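Long-range contacts in eukaryotic translation initiation factor 2A (Schizosaccharomyces pombe, PDB 3WJ9), which probably directs methionyl-tRNAi to 40S ribosomal subunits in a codon-dependent manner, in the early steps of protein synthesis on a small number of mRNAs: residues P291-I296 with I307-R312; G269-V274 with F283-G288; S335-D340 with I348-A353. All blocks are in the same frame, centred on the assembly; numbering follows the deposited sequence.

From the N terminus, the first met along the chain is contact 2, which closes the hairpin of strands 271-276 and 283-287. Contact 1 follows and closes the next hairpin, strands 292-297 and 303-310, so that both complete one four-stranded blade of the beta-propeller, the part of the longer factor that this chain represents. The chain then enters the next blade, where contact 3 closes the hairpin of strands 335-340 and 346-352. The three lie in series, with none nested or crossed. Contacts 1 and 2 meet within one sheet, where strands 283-287 and 292-297 are neighbours. The salt bridge of Arg312 with Asp337 ties the connection between the two blades to the later one; contacts 2 and 3 do not touch.

Contact 1: P291-I296 with I307-R312; sequences PAKTAI and IPPAPR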
loop_
_atom_site.group_PDB
_atom_site.type_symbol
_atom_site.label_atom_id
_atom_site.label_comp_id
_atom_site.label_asym_id
_atom_site.label_seq_id
_atom_site.Cartn_x
_atom_site.Cartn_y
_atom_site.Cartn_z
ATOM N N PRO A 291 -6.727 -2.025 26.306
ATOM C CA PRO A 291 -6.187 -0.912 25.516
ATOM C C PRO A 291 -4.764 -1.188 25.049
ATOM O O PRO A 291 -3.894 -1.513 25.855
ATOM C CB PRO A 291 -6.239 0.265 26.492
ATOM C CG PRO A 291 -6.134 -0.362 27.834
ATOM C CD PRO A 291 -6.885 -1.661 27.725
ATOM N N ALA A 292 -4.545 -1.085 23.745
ATOM C CA ALA A 292 -3.280 -1.495 23.155
ATOM C C ALA A 292 -2.161 -0.519 23.483
ATOM O O ALA A 292 -2.307 0.693 23.334
ATOM C CB ALA A 292 -3.424 -1.644 21.649
ATOM N N LYS A 293 -1.039 -1.062 23.941
ATOM C CA LYS A 293 0.151 -0.260 24.171
ATOM C C LYS A 293 0.871 -0.071 22.836
ATOM O O LYS A 293 0.587 -0.780 21.873
ATOM C CB LYS A 293 1.065 -0.924 25.206
ATOM C CG LYS A 293 2.169 -0.013 25.713
ATOM C CD LYS A 293 3.221 -0.746 26.521
ATOM C CE LYS A 293 2.719 -1.144 27.892
ATOM N NZ LYS A 293 3.844 -1.679 28.709
ATOM N N THR A 294 1.788 0.887 22.775
ATOM C CA THR A 294 2.528 1.161 21.549
ATOM C C THR A 294 4.005 1.416 21.848
ATOM O O THR A 294 4.337 2.111 22.806
ATOM C CB THR A 294 1.936 2.373 20.800
ATOM O OG1 THR A 294 0.548 2.137 20.531
ATOM C CG2 THR A 294 2.672 2.615 19.488
ATOM N N ALA A 295 4.886 0.848 21.029
ATOM C CA ALA A 295 6.325 1.019 21.216
ATOM C C ALA A 295 7.029 1.462 19.935
ATOM O O ALA A 295 6.806 0.896 18.869
ATOM C CB ALA A 295 6.943 -0.271 21.733
ATOM N N ILE A 296 7.888 2.470 20.049
ATOM C CA ILE A 296 8.670 2.944 18.910
ATOM C C ILE A 296 10.102 2.423 19.012
ATOM O O ILE A 296 10.703 2.455 20.085
ATOM C CB ILE A 296 8.681 4.486 18.828
ATOM C CG1 ILE A 296 7.257 5.025 18.673
ATOM C CG2 ILE A 296 9.541 4.962 17.661
ATOM C CD1 ILE A 296 6.548 4.536 17.428
ATOM N N ILE A 307 4.280 4.305 24.274
ATOM C CA ILE A 307 2.985 4.960 24.416
ATOM C C ILE A 307 2.041 4.071 25.220
ATOM O O ILE A 307 1.733 2.957 24.801
ATOM C CB ILE A 307 2.350 5.286 23.047
ATOM C CG1 ILE A 307 3.209 6.300 22.288
ATOM C CG2 ILE A 307 0.940 5.825 23.231
ATOM C CD1 ILE A 307 2.686 6.639 20.903
ATOM N N PRO A 308 1.531 4.591 26.332
ATOM C CA PRO A 308 0.732 3.814 27.293
ATOM C C PRO A 308 -0.598 3.290 26.747
ATOM O O PRO A 308 -1.201 3.919 25.883
ATOM C CB PRO A 308 0.469 4.818 28.417
ATOM C CG PRO A 308 1.601 5.784 28.331
ATOM C CD PRO A 308 1.926 5.903 26.871
ATOM N N PRO A 309 -1.030 2.133 27.247
ATOM C CA PRO A 309 -2.243 1.469 26.759
ATOM C C PRO A 309 -3.386 2.449 26.484
ATOM O O PRO A 309 -3.768 3.224 27.362
ATOM C CB PRO A 309 -2.595 0.519 27.903
ATOM C CG PRO A 309 -1.277 0.169 28.491
ATOM C CD PRO A 309 -0.445 1.423 28.400
ATOM N N ALA A 310 -3.905 2.410 25.260
ATOM C CA ALA A 310 -4.990 3.290 24.834
ATOM C C ALA A 310 -5.845 2.581 23.782
ATOM O O ALA A 310 -5.364 1.670 23.107
ATOM C CB ALA A 310 -4.431 4.599 24.285
ATOM N N PRO A 311 -7.060 3.056 23.552
ATOM C CA PRO A 311 -7.953 2.324 22.654
ATOM C C PRO A 311 -7.562 2.634 21.223
ATOM O O PRO A 311 -8.231 3.393 20.527
ATOM C CB PRO A 311 -9.325 2.923 22.963
ATOM C CG PRO A 311 -9.206 3.451 24.350
ATOM C CD PRO A 311 -7.795 3.944 24.466
ATOM N N ARG A 312 -6.455 2.029 20.803
ATOM C CA ARG A 312 -5.891 2.266 19.479
ATOM C C ARG A 312 -5.577 0.956 18.757
ATOM O O ARG A 312 -5.198 -0.034 19.383
ATOM C CB ARG A 312 -4.627 3.121 19.592
ATOM C CG ARG A 312 -4.778 4.329 20.509
ATOM C CD ARG A 312 -5.684 5.392 19.905
ATOM N NE ARG A 312 -5.637 6.639 20.665
ATOM C CZ ARG A 312 -6.702 7.237 21.188
ATOM N NH1 ARG A 312 -7.906 6.706 21.033
ATOM N NH2 ARG A 312 -6.564 8.369 21.865
#
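Thr294 and Ile307 form an antiparallel hydrogen-bonded pair in the outer hairpin of a propeller blade, made by strands 292-297 and 303-310. Thr294 N gives its hydrogen to Ile307 O at 2.9 Å, with the donor in the carbonyl plane, and Ile307 N returns a bond to Thr294 O. Both residues are beta-branched, as suits extended backbone, and their CB atoms lie 3.7 Å apart. Both side chains lie on one face of the sheet and touch Leu326 of the following blade.

Prolines shape the rest of the contact. Lys293 runs beside the ring of Pro309, the two side chains pointing the same way, with Lys293 CG 4.0 Å from Pro309 CD. Its CG stands anti to the backbone N (chi1 -168°), and a bend at chi3 (-73°) keeps CE by the same CD, so the aliphatic part of the lysine lines the ring while the amine leads away. The ring of Pro291, which follows a cis peptide bond, crosses that of Pro309 obliquely, its CG 3.6 Å from Pro309 CB.

This is where the outermost strand of one blade hands over to the next, and Pro308 and Pro309 bring no N-H to it. Ala310 N bonds to Ala292 O at 3.0 Å, approaching from well above the carbonyl plane (55°). Pro311 then centres an inverse gamma turn, and Arg312 O beyond it lies near Ala292 CB; the small methyl of this alanine is buried between that oxygen and Val286 of strand 283-287. Beyond the turn the Arg312 guanidinium leads away from strand 292-297, and its NH2 forms a salt bridge with Asp337.

Contact 2: G269-V274 with F283-G288; sequences GPIHDV and FGIVYG
A classic beta bulge sets two residues, His272 and Asp273, against the single Val286 and shifts the register by one between antiparallel segments whose N-to-C directions differ by 161°. Asp273 N meets Val286 O on a lone pair at 3.2 Å, and Val286 N gives back a bond to Asp273 O at 3.1 Å. His272 N points at the same Val286 O, though that bond is modelled too short for its length to be relied on.

Beside the bulge, the His272 ring meets Gly288 with its edge. CG stands anti to the carbonyl carbon (chi1 -67°), beside the backbone N, and the ring beyond it gives an N-H from NE2 to Gly288 O at 2.9 Å; the oxygen lies in the ring plane, and the bond is bent, 136° at the hydrogen. A histidine suits this place because its far nitrogen can donate while CB packs on Val286 CG1 at 3.8 Å. On the other face, Ile271 divides its branches: CG2 meets Ile285 CG2 at 3.6 Å, and CG1 meets Tyr287 CB at 3.8 Å. Gly269 and Gly288 both adopt positive phi, which a residue with a side chain would find costly.

Strand 271-276 is the innermost of its blade. Val286 also packs on Ala292 and Thr294 of strand 292-297 and on Leu315 of the next blade, whose backbone N bonds to Asp273 OD2.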
loop_
_atom_site.group_PDB
_atom_site.type_symbol
_atom_site.label_atom_id
_atom_site.label_comp_id
_atom_site.label_asym_id
_atom_site.label_seq_id
_atom_site.Cartn_x
_atom_site.Cartn_y
_atom_site.Cartn_z
ATOM N N GLY A 269 -1.020 -10.903 23.445
ATOM C CA GLY A 269 -2.149 -10.664 22.566
ATOM C C GLY A 269 -1.696 -10.327 21.160
ATOM O O GLY A 269 -0.500 -10.345 20.874
ATOM N N PRO A 270 -2.653 -10.007 20.276
ATOM C CA PRO A 270 -2.368 -9.746 18.862
ATOM C C PRO A 270 -1.659 -8.418 18.622
ATOM O O PRO A 270 -1.816 -7.483 19.405
ATOM C CB PRO A 270 -3.760 -9.721 18.230
ATOM C CG PRO A 270 -4.649 -9.260 19.327
ATOM C CD PRO A 270 -4.089 -9.876 20.580
ATOM N N ILE A 271 -0.881 -8.347 17.547
ATOM C CA ILE A 271 -0.332 -7.082 17.078
ATOM C C ILE A 271 -1.350 -6.469 16.121
ATOM O O ILE A 271 -1.814 -7.134 15.197
ATOM C CB ILE A 271 1.029 -7.258 16.368
ATOM C CG1 ILE A 271 2.107 -7.714 17.358
ATOM C CG2 ILE A 271 1.457 -5.966 15.705
ATOM C CD1 ILE A 271 2.249 -9.216 17.477
ATOM N N HIS A 272 -1.709 -5.210 16.352
ATOM C CA HIS A 272 -2.782 -4.573 15.593
ATOM C C HIS A 272 -2.261 -3.866 14.346
ATOM O O HIS A 272 -2.958 -3.775 13.338
ATOM C CB HIS A 272 -3.546 -3.584 16.480
ATOM C CG HIS A 272 -4.323 -4.234 17.585
ATOM N ND1 HIS A 272 -5.573 -4.782 17.396
ATOM C CD2 HIS A 272 -4.020 -4.430 18.890
ATOM C CE1 HIS A 272 -6.010 -5.283 18.538
ATOM N NE2 HIS A 272 -5.085 -5.084 19.461
ATOM N N ASP A 273 -1.028 -3.376 14.415
ATOM C CA ASP A 273 -0.439 -2.662 13.289
ATOM C C ASP A 273 1.085 -2.706 13.335
ATOM O O ASP A 273 1.686 -2.645 14.405
ATOM C CB ASP A 273 -0.920 -1.210 13.276
ATOM C CG ASP A 273 -1.052 -0.652 11.874
ATOM O OD1 ASP A 273 -0.320 -1.116 10.976
ATOM O OD2 ASP A 273 -1.894 0.248 11.668
ATOM N N VAL A 274 1.709 -2.831 12.169
ATOM C CA VAL A 274 3.164 -2.764 12.066
ATOM C C VAL A 274 3.537 -1.758 10.978
ATOM O O VAL A 274 3.014 -1.817 9.867
ATOM C CB VAL A 274 3.785 -4.142 11.756
ATOM C CG1 VAL A 274 5.288 -4.099 11.952
ATOM C CG2 VAL A 274 3.175 -5.218 12.645
ATOM N N PHE A 283 10.607 2.604 13.696
ATOM C CA PHE A 283 9.370 1.888 13.408
ATOM C C PHE A 283 8.606 1.637 14.702
ATOM O O PHE A 283 9.175 1.695 15.789
ATOM C CB PHE A 283 9.642 0.570 12.664
ATOM C CG PHE A 283 10.337 -0.486 13.489
ATOM C CD1 PHE A 283 11.717 -0.511 13.596
ATOM C CD2 PHE A 283 9.606 -1.479 14.122
ATOM C CE1 PHE A 283 12.354 -1.494 14.338
ATOM C CE2 PHE A 283 10.235 -2.461 14.868
ATOM C CZ PHE A 283 11.610 -2.470 14.975
ATOM N N GLY A 284 7.310 1.368 14.581
ATOM C CA GLY A 284 6.460 1.208 15.746
ATOM C C GLY A 284 5.508 0.034 15.666
ATOM O O GLY A 284 5.270 -0.517 14.594
ATOM N N ILE A 285 4.963 -0.350 16.817
ATOM C CA ILE A 285 4.072 -1.502 16.912
ATOM C C ILE A 285 2.881 -1.226 17.825
ATOM O O ILE A 285 3.047 -0.745 18.944
ATOM C CB ILE A 285 4.816 -2.752 17.445
ATOM C CG1 ILE A 285 6.053 -3.056 16.598
ATOM C CG2 ILE A 285 3.884 -3.952 17.485
ATOM C CD1 ILE A 285 6.862 -4.226 17.102
ATOM N N VAL A 286 1.682 -1.528 17.338
ATOM C CA VAL A 286 0.483 -1.504 18.170
ATOM C C VAL A 286 0.065 -2.940 18.464
ATOM O O VAL A 286 -0.337 -3.673 17.563
ATOM C CB VAL A 286 -0.671 -0.745 17.496
ATOM C CG1 VAL A 286 -1.898 -0.760 18.387
ATOM C CG2 VAL A 286 -0.257 0.683 17.193
ATOM N N TYR A 287 0.159 -3.337 19.728
ATOM C CA TYR A 287 0.102 -4.750 20.089
ATOM C C TYR A 287 -0.690 -5.044 21.362
ATOM O O TYR A 287 -0.900 -4.162 22.195
ATOM C CB TYR A 287 1.526 -5.286 20.253
ATOM C CG TYR A 287 2.313 -4.558 21.320
ATOM C CD1 TYR A 287 2.948 -3.353 21.043
ATOM C CD2 TYR A 287 2.417 -5.072 22.604
ATOM C CE1 TYR A 287 3.661 -2.683 22.014
ATOM C CE2 TYR A 287 3.132 -4.408 23.583
ATOM C CZ TYR A 287 3.751 -3.214 23.281
ATOM O OH TYR A 287 4.466 -2.547 24.246
ATOM N N GLY A 288 -1.112 -6.297 21.503
ATOM C CA GLY A 288 -1.749 -6.769 22.720
ATOM C C GLY A 288 -3.237 -6.495 22.793
ATOM O O GLY A 288 -3.771 -5.708 22.009
#

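Contact 3: S335-D340 with I348-A353; sequences SIDIFD and ITTVEA
Ile336 and Val351 form an antiparallel hydrogen-bonded pair in strands 335-340 and 346-352, with Val351 N bonded to Ile336 O at 2.8 Å in the carbonyl plane. The return bond from Ile336 N is modelled too short for its length to be trusted. Further along, Ile338 N reaches Thr349 O at 3.1 Å, and Ile348 N meets Ile338 O at 3.2 Å, nearly along the C=O axis.

Apolar contacts gather on one face. Ile336 and Val351 lie side by side, pointing the same way, with Ile336 CB 3.6 Å from Val351 CG2. These branched side chains suit both the extended backbone and their setting: the hairpin is the outer half of a propeller blade, and this face turns to the following blade, where Ile336 packs on Thr370 and Ile338 on Leu368. Thr349 stands among them, and its hydroxyl lies in hydrogen-bonding contact with the backbone oxygens of Ile388 and Thr389, which must share its one hydrogen.

Polar contacts occupy the opposite face. Asp337 and Thr350 also lie side by side, and Thr350 OG1 donates to Asp337 OD1 at 2.9 Å, coming from above the carboxylate plane (57° out of it). The carboxylate serves two partners: OD1 takes the threonine bond and OD2 the salt bridge with Arg312 from the link between the blades. An alanine in place of Asp337 would probably leave the Arg312 guanidinium without its charged mate and Thr350 OG1 without this acceptor. Lys347 NZ also bonds to Thr350 OG1, and its positive charge would probably help to balance the carboxylate. At the end of this row Ser335 OG lies 3.5 Å from Glu352 CG, touching the aliphatic part of a glutamate whose extended chain carries its carboxylate onward.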
loop_
_atom_site.group_PDB
_atom_site.type_symbol
_atom_site.label_atom_id
_atom_site.label_comp_id
_atom_site.label_asym_id
_atom_site.label_seq_id
_atom_site.Cartn_x
_atom_site.Cartn_y
_atom_site.Cartn_z
ATOM N N SER A 335 -11.000 7.941 18.025
ATOM C CA SER A 335 -10.212 9.150 18.237
ATOM C C SER A 335 -8.883 9.084 17.495
ATOM O O SER A 335 -8.532 8.053 16.921
ATOM C CB SER A 335 -9.970 9.377 19.730
ATOM O OG SER A 335 -11.194 9.552 20.421
ATOM N N ILE A 336 -8.154 10.196 17.501
ATOM C CA ILE A 336 -6.841 10.269 16.864
ATOM C C ILE A 336 -5.871 11.089 17.713
ATOM O O ILE A 336 -6.201 12.192 18.155
ATOM C CB ILE A 336 -6.920 10.894 15.449
ATOM C CG1 ILE A 336 -7.739 10.012 14.502
ATOM C CG2 ILE A 336 -5.525 11.113 14.879
ATOM C CD1 ILE A 336 -7.808 10.538 13.086
ATOM N N ASP A 337 -4.680 10.544 17.944
ATOM C CA ASP A 337 -3.626 11.257 18.657
ATOM C C ASP A 337 -2.406 11.427 17.758
ATOM O O ASP A 337 -2.107 10.558 16.940
ATOM C CB ASP A 337 -3.240 10.515 19.939
ATOM C CG ASP A 337 -4.361 10.486 20.956
ATOM O OD1 ASP A 337 -5.286 11.315 20.841
ATOM O OD2 ASP A 337 -4.315 9.638 21.874
ATOM N N ILE A 338 -1.704 12.548 17.904
ATOM C CA ILE A 338 -0.494 12.793 17.122
ATOM C C ILE A 338 0.689 13.138 18.026
ATOM O O ILE A 338 0.647 14.106 18.786
ATOM C CB ILE A 338 -0.699 13.921 16.090
ATOM C CG1 ILE A 338 -1.743 13.503 15.052
ATOM C CG2 ILE A 338 0.613 14.260 15.404
ATOM C CD1 ILE A 338 -1.960 14.522 13.958
ATOM N N PHE A 339 1.741 12.330 17.931
ATOM C CA PHE A 339 2.921 12.482 18.775
ATOM C C PHE A 339 4.123 12.964 17.967
ATOM O O PHE A 339 4.143 12.849 16.741
ATOM C CB PHE A 339 3.241 11.162 19.478
ATOM C CG PHE A 339 2.115 10.641 20.330
ATOM C CD1 PHE A 339 1.100 9.875 19.778
ATOM C CD2 PHE A 339 2.071 10.925 21.683
ATOM C CE1 PHE A 339 0.065 9.401 20.562
ATOM C CE2 PHE A 339 1.041 10.455 22.471
ATOM C CZ PHE A 339 0.037 9.692 21.911
ATOM N N ASP A 340 5.123 13.500 18.660
ATOM C CA ASP A 340 6.271 14.123 18.006
ATOM C C ASP A 340 7.582 13.492 18.463
ATOM O O ASP A 340 8.004 13.681 19.601
ATOM C CB ASP A 340 6.280 15.630 18.292
ATOM C CG ASP A 340 7.243 16.400 17.401
ATOM O OD1 ASP A 340 8.352 15.900 17.120
ATOM O OD2 ASP A 340 6.886 17.521 16.982
ATOM N N ILE A 348 0.649 16.727 20.660
ATOM C CA ILE A 348 0.325 18.107 20.326
ATOM C C ILE A 348 -1.135 18.232 19.930
ATOM O O ILE A 348 -1.682 19.333 19.864
ATOM C CB ILE A 348 1.197 18.629 19.170
ATOM C CG1 ILE A 348 0.824 17.924 17.863
ATOM C CG2 ILE A 348 2.672 18.435 19.483
ATOM C CD1 ILE A 348 1.516 18.482 16.641
ATOM N N THR A 349 -1.766 17.094 19.663
ATOM C CA THR A 349 -3.109 17.091 19.110
ATOM C C THR A 349 -3.879 15.818 19.443
ATOM O O THR A 349 -3.356 14.709 19.327
ATOM C CB THR A 349 -3.066 17.265 17.574
ATOM O OG1 THR A 349 -2.471 18.526 17.249
ATOM C CG2 THR A 349 -4.462 17.211 16.982
ATOM N N THR A 350 -5.121 15.996 19.880
ATOM C CA THR A 350 -6.071 14.901 19.994
ATOM C C THR A 350 -7.362 15.296 19.291
ATOM O O THR A 350 -8.006 16.274 19.666
ATOM C CB THR A 350 -6.376 14.539 21.461
ATOM O OG1 THR A 350 -5.207 13.987 22.078
ATOM C CG2 THR A 350 -7.506 13.517 21.532
ATOM N N VAL A 351 -7.721 14.549 18.252
ATOM C CA VAL A 351 -8.998 14.746 17.578
ATOM C C VAL A 351 -9.755 13.431 17.542
ATOM O O VAL A 351 -9.165 12.362 17.693
ATOM C CB VAL A 351 -8.832 15.273 16.134
ATOM C CG1 VAL A 351 -7.879 16.454 16.099
ATOM C CG2 VAL A 351 -8.351 14.170 15.205
ATOM N N GLU A 352 -11.066 13.504 17.352
ATOM C CA GLU A 352 -11.839 12.289 17.175
ATOM C C GLU A 352 -12.464 12.257 15.794
ATOM O O GLU A 352 -12.940 13.271 15.284
ATOM C CB GLU A 352 -12.920 12.152 18.247
ATOM C CG GLU A 352 -13.639 10.812 18.191
ATOM C CD GLU A 352 -14.742 10.684 19.219
ATOM O OE1 GLU A 352 -14.913 11.618 20.027
ATOM O OE2 GLU A 352 -15.433 9.644 19.222
ATOM N N ALA A 353 -12.437 11.080 15.186
ATOM C CA ALA A 353 -13.121 10.845 13.929
ATOM C C ALA A 353 -13.837 9.510 14.030
ATOM O O ALA A 353 -13.327 8.481 13.587
ATOM C CB ALA A 353 -12.146 10.859 12.767
#